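Long-range contacts in pseudoaglycone deacetylase Dbv21 (Actinoplanes teichomyceticus, PDB 3DFI), which probably removes an acetyl group from the A40926 pseudoaglycone, as a zinc-dependent deacetylase in the biosynthesis of this lipoglycopeptide antibiotic: residues A12-L17 and V40-A45; L96-R101 and H158-A163. All coordinates share one frame; numbering follows the deposited sequence.

Contact 1: A12-L17 and V40-A45. With ZN (zinc ion), chain B.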
loop_
_atom_site.group_PDB
_atom_site.type_symbol
_atom_site.label_atom_id
_atom_site.label_comp_id
_atom_site.label_asym_id
_atom_site.label_seq_id
_atom_site.Cartn_x
_atom_site.Cartn_y
_atom_site.Cartn_z
ATOM N N ALA A 12 -6.368 -3.820 -4.426
ATOM C CA ALA A 12 -5.067 -3.572 -3.812
ATOM C C ALA A 12 -5.204 -3.674 -2.295
ATOM O O ALA A 12 -6.149 -3.120 -1.718
ATOM C CB ALA A 12 -4.533 -2.205 -4.224
ATOM N N ILE A 13 -4.298 -4.421 -1.669
ATOM C CA ILE A 13 -4.295 -4.591 -0.208
ATOM C C ILE A 13 -3.162 -3.756 0.383
ATOM O O ILE A 13 -1.982 -4.132 0.277
ATOM C CB ILE A 13 -4.144 -6.097 0.230
ATOM C CG1 ILE A 13 -5.046 -7.051 -0.584
ATOM C CG2 ILE A 13 -4.392 -6.266 1.751
ATOM C CD1 ILE A 13 -6.553 -6.898 -0.294
ATOM N N SER A 14 -3.517 -2.619 0.987
ATOM C CA SER A 14 -2.517 -1.692 1.552
ATOM C C SER A 14 -2.349 -2.010 3.047
ATOM O O SER A 14 -3.357 -2.168 3.748
ATOM C CB SER A 14 -2.969 -0.241 1.373
ATOM O OG SER A 14 -1.985 0.656 1.843
ATOM N N PRO A 15 -1.092 -2.146 3.537
ATOM C CA PRO A 15 -0.931 -2.336 4.983
ATOM C C PRO A 15 -1.506 -1.177 5.812
ATOM O O PRO A 15 -2.357 -1.409 6.673
ATOM C CB PRO A 15 0.579 -2.486 5.147
ATOM C CG PRO A 15 1.034 -2.991 3.798
ATOM C CD PRO A 15 0.203 -2.230 2.828
ATOM N N HIS A 16 -1.094 0.051 5.493
ATOM C CA HIS A 16 -1.463 1.266 6.223
ATOM C C HIS A 16 -2.143 2.272 5.292
ATOM O O HIS A 16 -2.100 2.142 4.056
ATOM C CB HIS A 16 -0.207 1.951 6.802
ATOM C CG HIS A 16 0.616 1.081 7.696
ATOM N ND1 HIS A 16 1.917 0.730 7.398
ATOM C CD2 HIS A 16 0.328 0.498 8.890
ATOM C CE1 HIS A 16 2.392 -0.043 8.363
ATOM N NE2 HIS A 16 1.451 -0.188 9.285
ATOM N N LEU A 17 -2.719 3.313 5.889
ATOM C CA LEU A 17 -3.400 4.339 5.120
ATOM C C LEU A 17 -2.367 5.277 4.527
ATOM O O LEU A 17 -1.946 6.232 5.179
ATOM C CB LEU A 17 -4.413 5.092 5.999
ATOM C CG LEU A 17 -5.450 4.186 6.666
ATOM C CD1 LEU A 17 -5.978 4.788 7.992
ATOM C CD2 LEU A 17 -6.625 3.878 5.725
ATOM N N VAL A 40 -9.149 -0.150 -3.065
ATOM C CA VAL A 40 -8.034 -0.304 -2.165
ATOM C C VAL A 40 -8.587 -0.618 -0.785
ATOM O O VAL A 40 -9.339 0.176 -0.227
ATOM C CB VAL A 40 -7.148 0.974 -2.153
ATOM C CG1 VAL A 40 -6.073 0.887 -1.086
ATOM C CG2 VAL A 40 -6.537 1.209 -3.552
ATOM N N PHE A 41 -8.195 -1.776 -0.256
ATOM C CA PHE A 41 -8.571 -2.235 1.092
ATOM C C PHE A 41 -7.331 -2.058 1.970
ATOM O O PHE A 41 -6.277 -2.561 1.630
ATOM C CB PHE A 41 -8.997 -3.725 1.048
ATOM C CG PHE A 41 -9.202 -4.369 2.423
ATOM C CD1 PHE A 41 -8.323 -5.342 2.901
ATOM C CD2 PHE A 41 -10.291 -4.031 3.219
ATOM C CE1 PHE A 41 -8.540 -5.960 4.171
ATOM C CE2 PHE A 41 -10.496 -4.627 4.472
ATOM C CZ PHE A 41 -9.631 -5.572 4.949
ATOM N N THR A 42 -7.466 -1.327 3.075
ATOM C CA THR A 42 -6.354 -1.126 4.013
ATOM C C THR A 42 -6.565 -1.968 5.278
ATOM O O THR A 42 -7.614 -1.893 5.921
ATOM C CB THR A 42 -6.192 0.395 4.349
ATOM O OG1 THR A 42 -5.944 1.125 3.128
ATOM C CG2 THR A 42 -5.050 0.650 5.376
ATOM N N VAL A 43 -5.561 -2.763 5.623
ATOM C CA VAL A 43 -5.655 -3.740 6.694
ATOM C C VAL A 43 -5.673 -3.004 8.030
ATOM O O VAL A 43 -6.595 -3.184 8.829
ATOM C CB VAL A 43 -4.477 -4.741 6.629
ATOM C CG1 VAL A 43 -4.501 -5.685 7.838
ATOM C CG2 VAL A 43 -4.526 -5.552 5.303
ATOM N N PHE A 44 -4.669 -2.151 8.241
ATOM C CA PHE A 44 -4.519 -1.466 9.523
ATOM C C PHE A 44 -5.219 -0.122 9.504
ATOM O O PHE A 44 -4.583 0.902 9.590
ATOM C CB PHE A 44 -3.034 -1.392 9.956
ATOM C CG PHE A 44 -2.417 -2.755 10.165
ATOM C CD1 PHE A 44 -2.478 -3.376 11.403
ATOM C CD2 PHE A 44 -1.824 -3.439 9.107
ATOM C CE1 PHE A 44 -1.957 -4.667 11.590
ATOM C CE2 PHE A 44 -1.300 -4.709 9.279
ATOM C CZ PHE A 44 -1.357 -5.323 10.539
ATOM N N ALA A 45 -6.556 -0.147 9.420
ATOM C CA ALA A 45 -7.366 1.072 9.421
ATOM C C ALA A 45 -8.366 1.098 10.585
ATOM O O ALA A 45 -9.317 1.867 10.554
ATOM C CB ALA A 45 -8.085 1.244 8.091
HETATM ZN ZN ZN B . 3.114 1.247 5.667
HETATM O O HOH W 1 -4.440 3.184 2.146
HETATM O O HOH W 2 -2.783 2.779 9.041
HETATM O O HOH W 3 2.484 3.634 5.972
#
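Ser14 and Thr42 pair across two neighbouring parallel strands, where Ser14 N donates to Phe41 O (2.8 Å) and Val43 N to Ser14 O (3.0 Å). The axes of 12-14 and 40-42 approach to 4.7 Å at 27°, and helix 19-33 joins the strands in a beta-alpha-beta unit. Past the bridged residues, Phe44 N still donates to Pro15 O (2.9 Å), so the two segments stay hydrogen-bonded where they leave the strands. Ile13 CG2 meets Val43 CG2 at 3.6 Å, and the methyl CG2 of Thr42 sits 3.3 Å from His16 C. Ser14 OG, anti to its backbone N (chi1 -177°), is placed to donate to His16 O, and water 1 joins that same carbonyl to Thr42 OG1. The CB of His16 points away from 40-45, but the ring comes back toward it. CD2 lies 4.0 Å from Phe44 CB, with the two ring planes at an oblique 43°, and Pro15 CB lies over one face of the imidazole, toward its rim. ND1 binds zinc at 2.2 Å, in a site that Asp19, His161 and water 3 share, and NE2 hydrogen-bonds to Asp160. Both ring nitrogens thus have partners that fix the rotation of the imidazole, while Ser14 OG and water 1 hold the His16 carbonyl, consistent with a metal site at the C-terminal ends of the parallel strands.

Contact 2: L96-R101 and H158-A163; sequences LDAIYR and HPDHKA. With ZN (zinc ion), chain B.
Arg101 reaches from a loop to Asp160 in the first turn of helix 159-174, within the His-Pro-Asp-His sequence that ends in the zinc ligand His161, as in the HxxH motif of the PIG-L deacetylases. The firm part lies around the buried Asp160 and Asp97. His158 is the N-cap: its ND1 accepts from Asp160 N at 3.0 Å, with the donor close to the imidazole plane. Asp160 OD1 has its main partner in His16 and takes only a weak bond from Ala98 N at 3.5 Å. Asp97 OD1 comes to 3.8 Å from the same Asp160 OD1, the two carboxylate planes 67° apart. Between this buried side and the solvent lie the partly exposed Ala98 and His158. Here water 4 donates to Asp97 OD1 (2.6 Å) and is hydrogen-bonded to His158 NE2 (3.2 Å), so it bridges the two segments. The solvent side is looser and is carried by exposed Arg101, whose NH1 forms a salt bridge with Asp160 OD2 (3.2 Å), on the syn side but tilted out of the carboxylate plane. Water 5 donates to that oxygen and accepts from Arg101 NH2. A bend at chi3 (-105°) turns the guanidinium edge to OD2 and lays one of its faces over Ala98 CA. Arg101 NH1 is anchored within its own loop as well, donating almost straight, at 171°, to Leu96 O (3.0 Å).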
loop_
_atom_site.group_PDB
_atom_site.type_symbol
_atom_site.label_atom_id
_atom_site.label_comp_id
_atom_site.label_asym_id
_atom_site.label_seq_id
_atom_site.Cartn_x
_atom_site.Cartn_y
_atom_site.Cartn_z
ATOM N N LEU A 96 -5.419 -2.824 14.185
ATOM C CA LEU A 96 -4.829 -1.662 14.843
ATOM C C LEU A 96 -3.357 -1.556 14.556
ATOM O O LEU A 96 -2.622 -2.532 14.680
ATOM C CB LEU A 96 -5.067 -1.681 16.368
ATOM C CG LEU A 96 -6.522 -1.595 16.832
ATOM C CD1 LEU A 96 -6.660 -1.770 18.357
ATOM C CD2 LEU A 96 -7.136 -0.291 16.353
ATOM N N ASP A 97 -2.944 -0.342 14.189
ATOM C CA ASP A 97 -1.570 -0.049 13.822
ATOM C C ASP A 97 -0.636 -0.466 14.933
ATOM O O ASP A 97 -0.987 -0.405 16.129
ATOM C CB ASP A 97 -1.399 1.441 13.511
ATOM C CG ASP A 97 -0.248 1.712 12.536
ATOM O OD1 ASP A 97 0.923 1.414 12.884
ATOM O OD2 ASP A 97 -0.511 2.260 11.435
ATOM N N ALA A 98 0.550 -0.918 14.520
ATOM C CA ALA A 98 1.568 -1.424 15.447
ATOM C C ALA A 98 1.683 -0.518 16.659
ATOM O O ALA A 98 1.884 -0.986 17.779
ATOM C CB ALA A 98 2.922 -1.561 14.729
ATOM N N ILE A 99 1.493 0.781 16.411
ATOM C CA ILE A 99 1.666 1.837 17.401
ATOM C C ILE A 99 0.606 1.904 18.525
ATOM O O ILE A 99 0.842 2.555 19.543
ATOM C CB ILE A 99 1.822 3.244 16.699
ATOM C CG1 ILE A 99 0.511 3.681 16.017
ATOM C CG2 ILE A 99 3.006 3.233 15.687
ATOM C CD1 ILE A 99 0.459 5.152 15.610
ATOM N N TYR A 100 -0.552 1.264 18.336
ATOM C CA TYR A 100 -1.597 1.210 19.387
ATOM C C TYR A 100 -1.628 -0.207 19.992
ATOM O O TYR A 100 -2.560 -0.565 20.728
ATOM C CB TYR A 100 -3.009 1.606 18.872
ATOM C CG TYR A 100 -3.085 2.871 18.011
ATOM C CD1 TYR A 100 -2.963 4.138 18.589
ATOM C CD2 TYR A 100 -3.295 2.796 16.627
ATOM C CE1 TYR A 100 -3.024 5.301 17.814
ATOM C CE2 TYR A 100 -3.357 3.963 15.832
ATOM C CZ TYR A 100 -3.217 5.213 16.444
ATOM O OH TYR A 100 -3.267 6.383 15.711
ATOM N N ARG A 101 -0.606 -1.002 19.660
ATOM C CA ARG A 101 -0.467 -2.377 20.168
ATOM C C ARG A 101 1.008 -2.743 20.385
ATOM O O ARG A 101 1.330 -3.791 20.960
ATOM C CB ARG A 101 -1.143 -3.393 19.232
ATOM C CG ARG A 101 -0.859 -3.156 17.758
ATOM C CD ARG A 101 -1.339 -4.287 16.887
ATOM N NE ARG A 101 -0.220 -5.106 16.441
ATOM C CZ ARG A 101 0.329 -5.051 15.233
ATOM N NH1 ARG A 101 -0.145 -4.222 14.308
ATOM N NH2 ARG A 101 1.357 -5.843 14.953
ATOM N N HIS A 158 8.800 -3.507 7.462
ATOM C CA HIS A 158 7.822 -3.188 8.499
ATOM C C HIS A 158 7.000 -4.449 8.840
ATOM O O HIS A 158 6.533 -5.140 7.941
ATOM C CB HIS A 158 6.903 -2.065 8.047
ATOM C CG HIS A 158 6.148 -1.427 9.167
ATOM N ND1 HIS A 158 5.145 -2.078 9.856
ATOM C CD2 HIS A 158 6.264 -0.200 9.735
ATOM C CE1 HIS A 158 4.671 -1.279 10.796
ATOM N NE2 HIS A 158 5.330 -0.133 10.742
ATOM N N PRO A 159 6.831 -4.755 10.144
ATOM C CA PRO A 159 6.111 -5.999 10.454
ATOM C C PRO A 159 4.662 -6.011 9.927
ATOM O O PRO A 159 4.163 -7.078 9.587
ATOM C CB PRO A 159 6.160 -6.078 11.984
ATOM C CG PRO A 159 7.220 -5.060 12.421
ATOM C CD PRO A 159 7.253 -4.017 11.355
ATOM N N ASP A 160 4.006 -4.850 9.830
ATOM C CA ASP A 160 2.656 -4.775 9.251
ATOM C C ASP A 160 2.646 -5.073 7.755
ATOM O O ASP A 160 1.661 -5.613 7.231
ATOM C CB ASP A 160 1.992 -3.405 9.507
ATOM C CG ASP A 160 1.747 -3.137 10.995
ATOM O OD1 ASP A 160 1.396 -1.983 11.349
ATOM O OD2 ASP A 160 1.915 -4.076 11.810
ATOM N N HIS A 161 3.727 -4.696 7.078
ATOM C CA HIS A 161 3.878 -4.950 5.649
ATOM C C HIS A 161 4.119 -6.421 5.413
ATOM O O HIS A 161 3.524 -7.001 4.538
ATOM C CB HIS A 161 5.042 -4.133 5.069
ATOM C CG HIS A 161 4.717 -2.690 4.860
ATOM N ND1 HIS A 161 5.114 -1.997 3.741
ATOM C CD2 HIS A 161 4.028 -1.805 5.626
ATOM C CE1 HIS A 161 4.705 -0.739 3.831
ATOM N NE2 HIS A 161 4.041 -0.598 4.963
ATOM N N LYS A 162 4.993 -7.021 6.221
ATOM C CA LYS A 162 5.253 -8.465 6.153
ATOM C C LYS A 162 3.960 -9.240 6.435
ATOM O O LYS A 162 3.583 -10.128 5.663
ATOM C CB LYS A 162 6.373 -8.848 7.131
ATOM C CG LYS A 162 6.935 -10.251 6.981
ATOM C CD LYS A 162 8.097 -10.453 7.940
ATOM C CE LYS A 162 8.797 -11.785 7.732
ATOM N NZ LYS A 162 8.282 -12.848 8.656
ATOM N N ALA A 163 3.245 -8.872 7.502
ATOM C CA ALA A 163 2.004 -9.578 7.843
ATOM C C ALA A 163 0.969 -9.443 6.714
ATOM O O ALA A 163 0.363 -10.445 6.319
ATOM C CB ALA A 163 1.433 -9.079 9.158
HETATM ZN ZN ZN B . 3.114 1.247 5.667
HETATM O O HOH W 4 3.490 1.856 12.478
HETATM O O HOH W 5 3.075 -5.967 13.267
HETATM O O HOH W 3 2.484 3.634 5.972
#

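How the contacts relate
Contact 1 belongs to the core: all twelve of its residues are buried, its centre lies about 6 Å from that of the chain, and 539 Å² is covered by strand pairing and apolar packing. Contact 2, about 13 Å from the chain centre, covers 142 Å² and joins a loop to a helix start through charges and water. Their centres are about 11 Å apart, and both touch the zinc and water 3, each supplying one histidine ligand. Besides the bond between His16 and Asp160, they meet where His16 CD2 lies 3.2 Å from Asp97 OD2, and where the Phe44 ring of 40-45 packs against Arg101 NH1 and Leu96 O of 96-101.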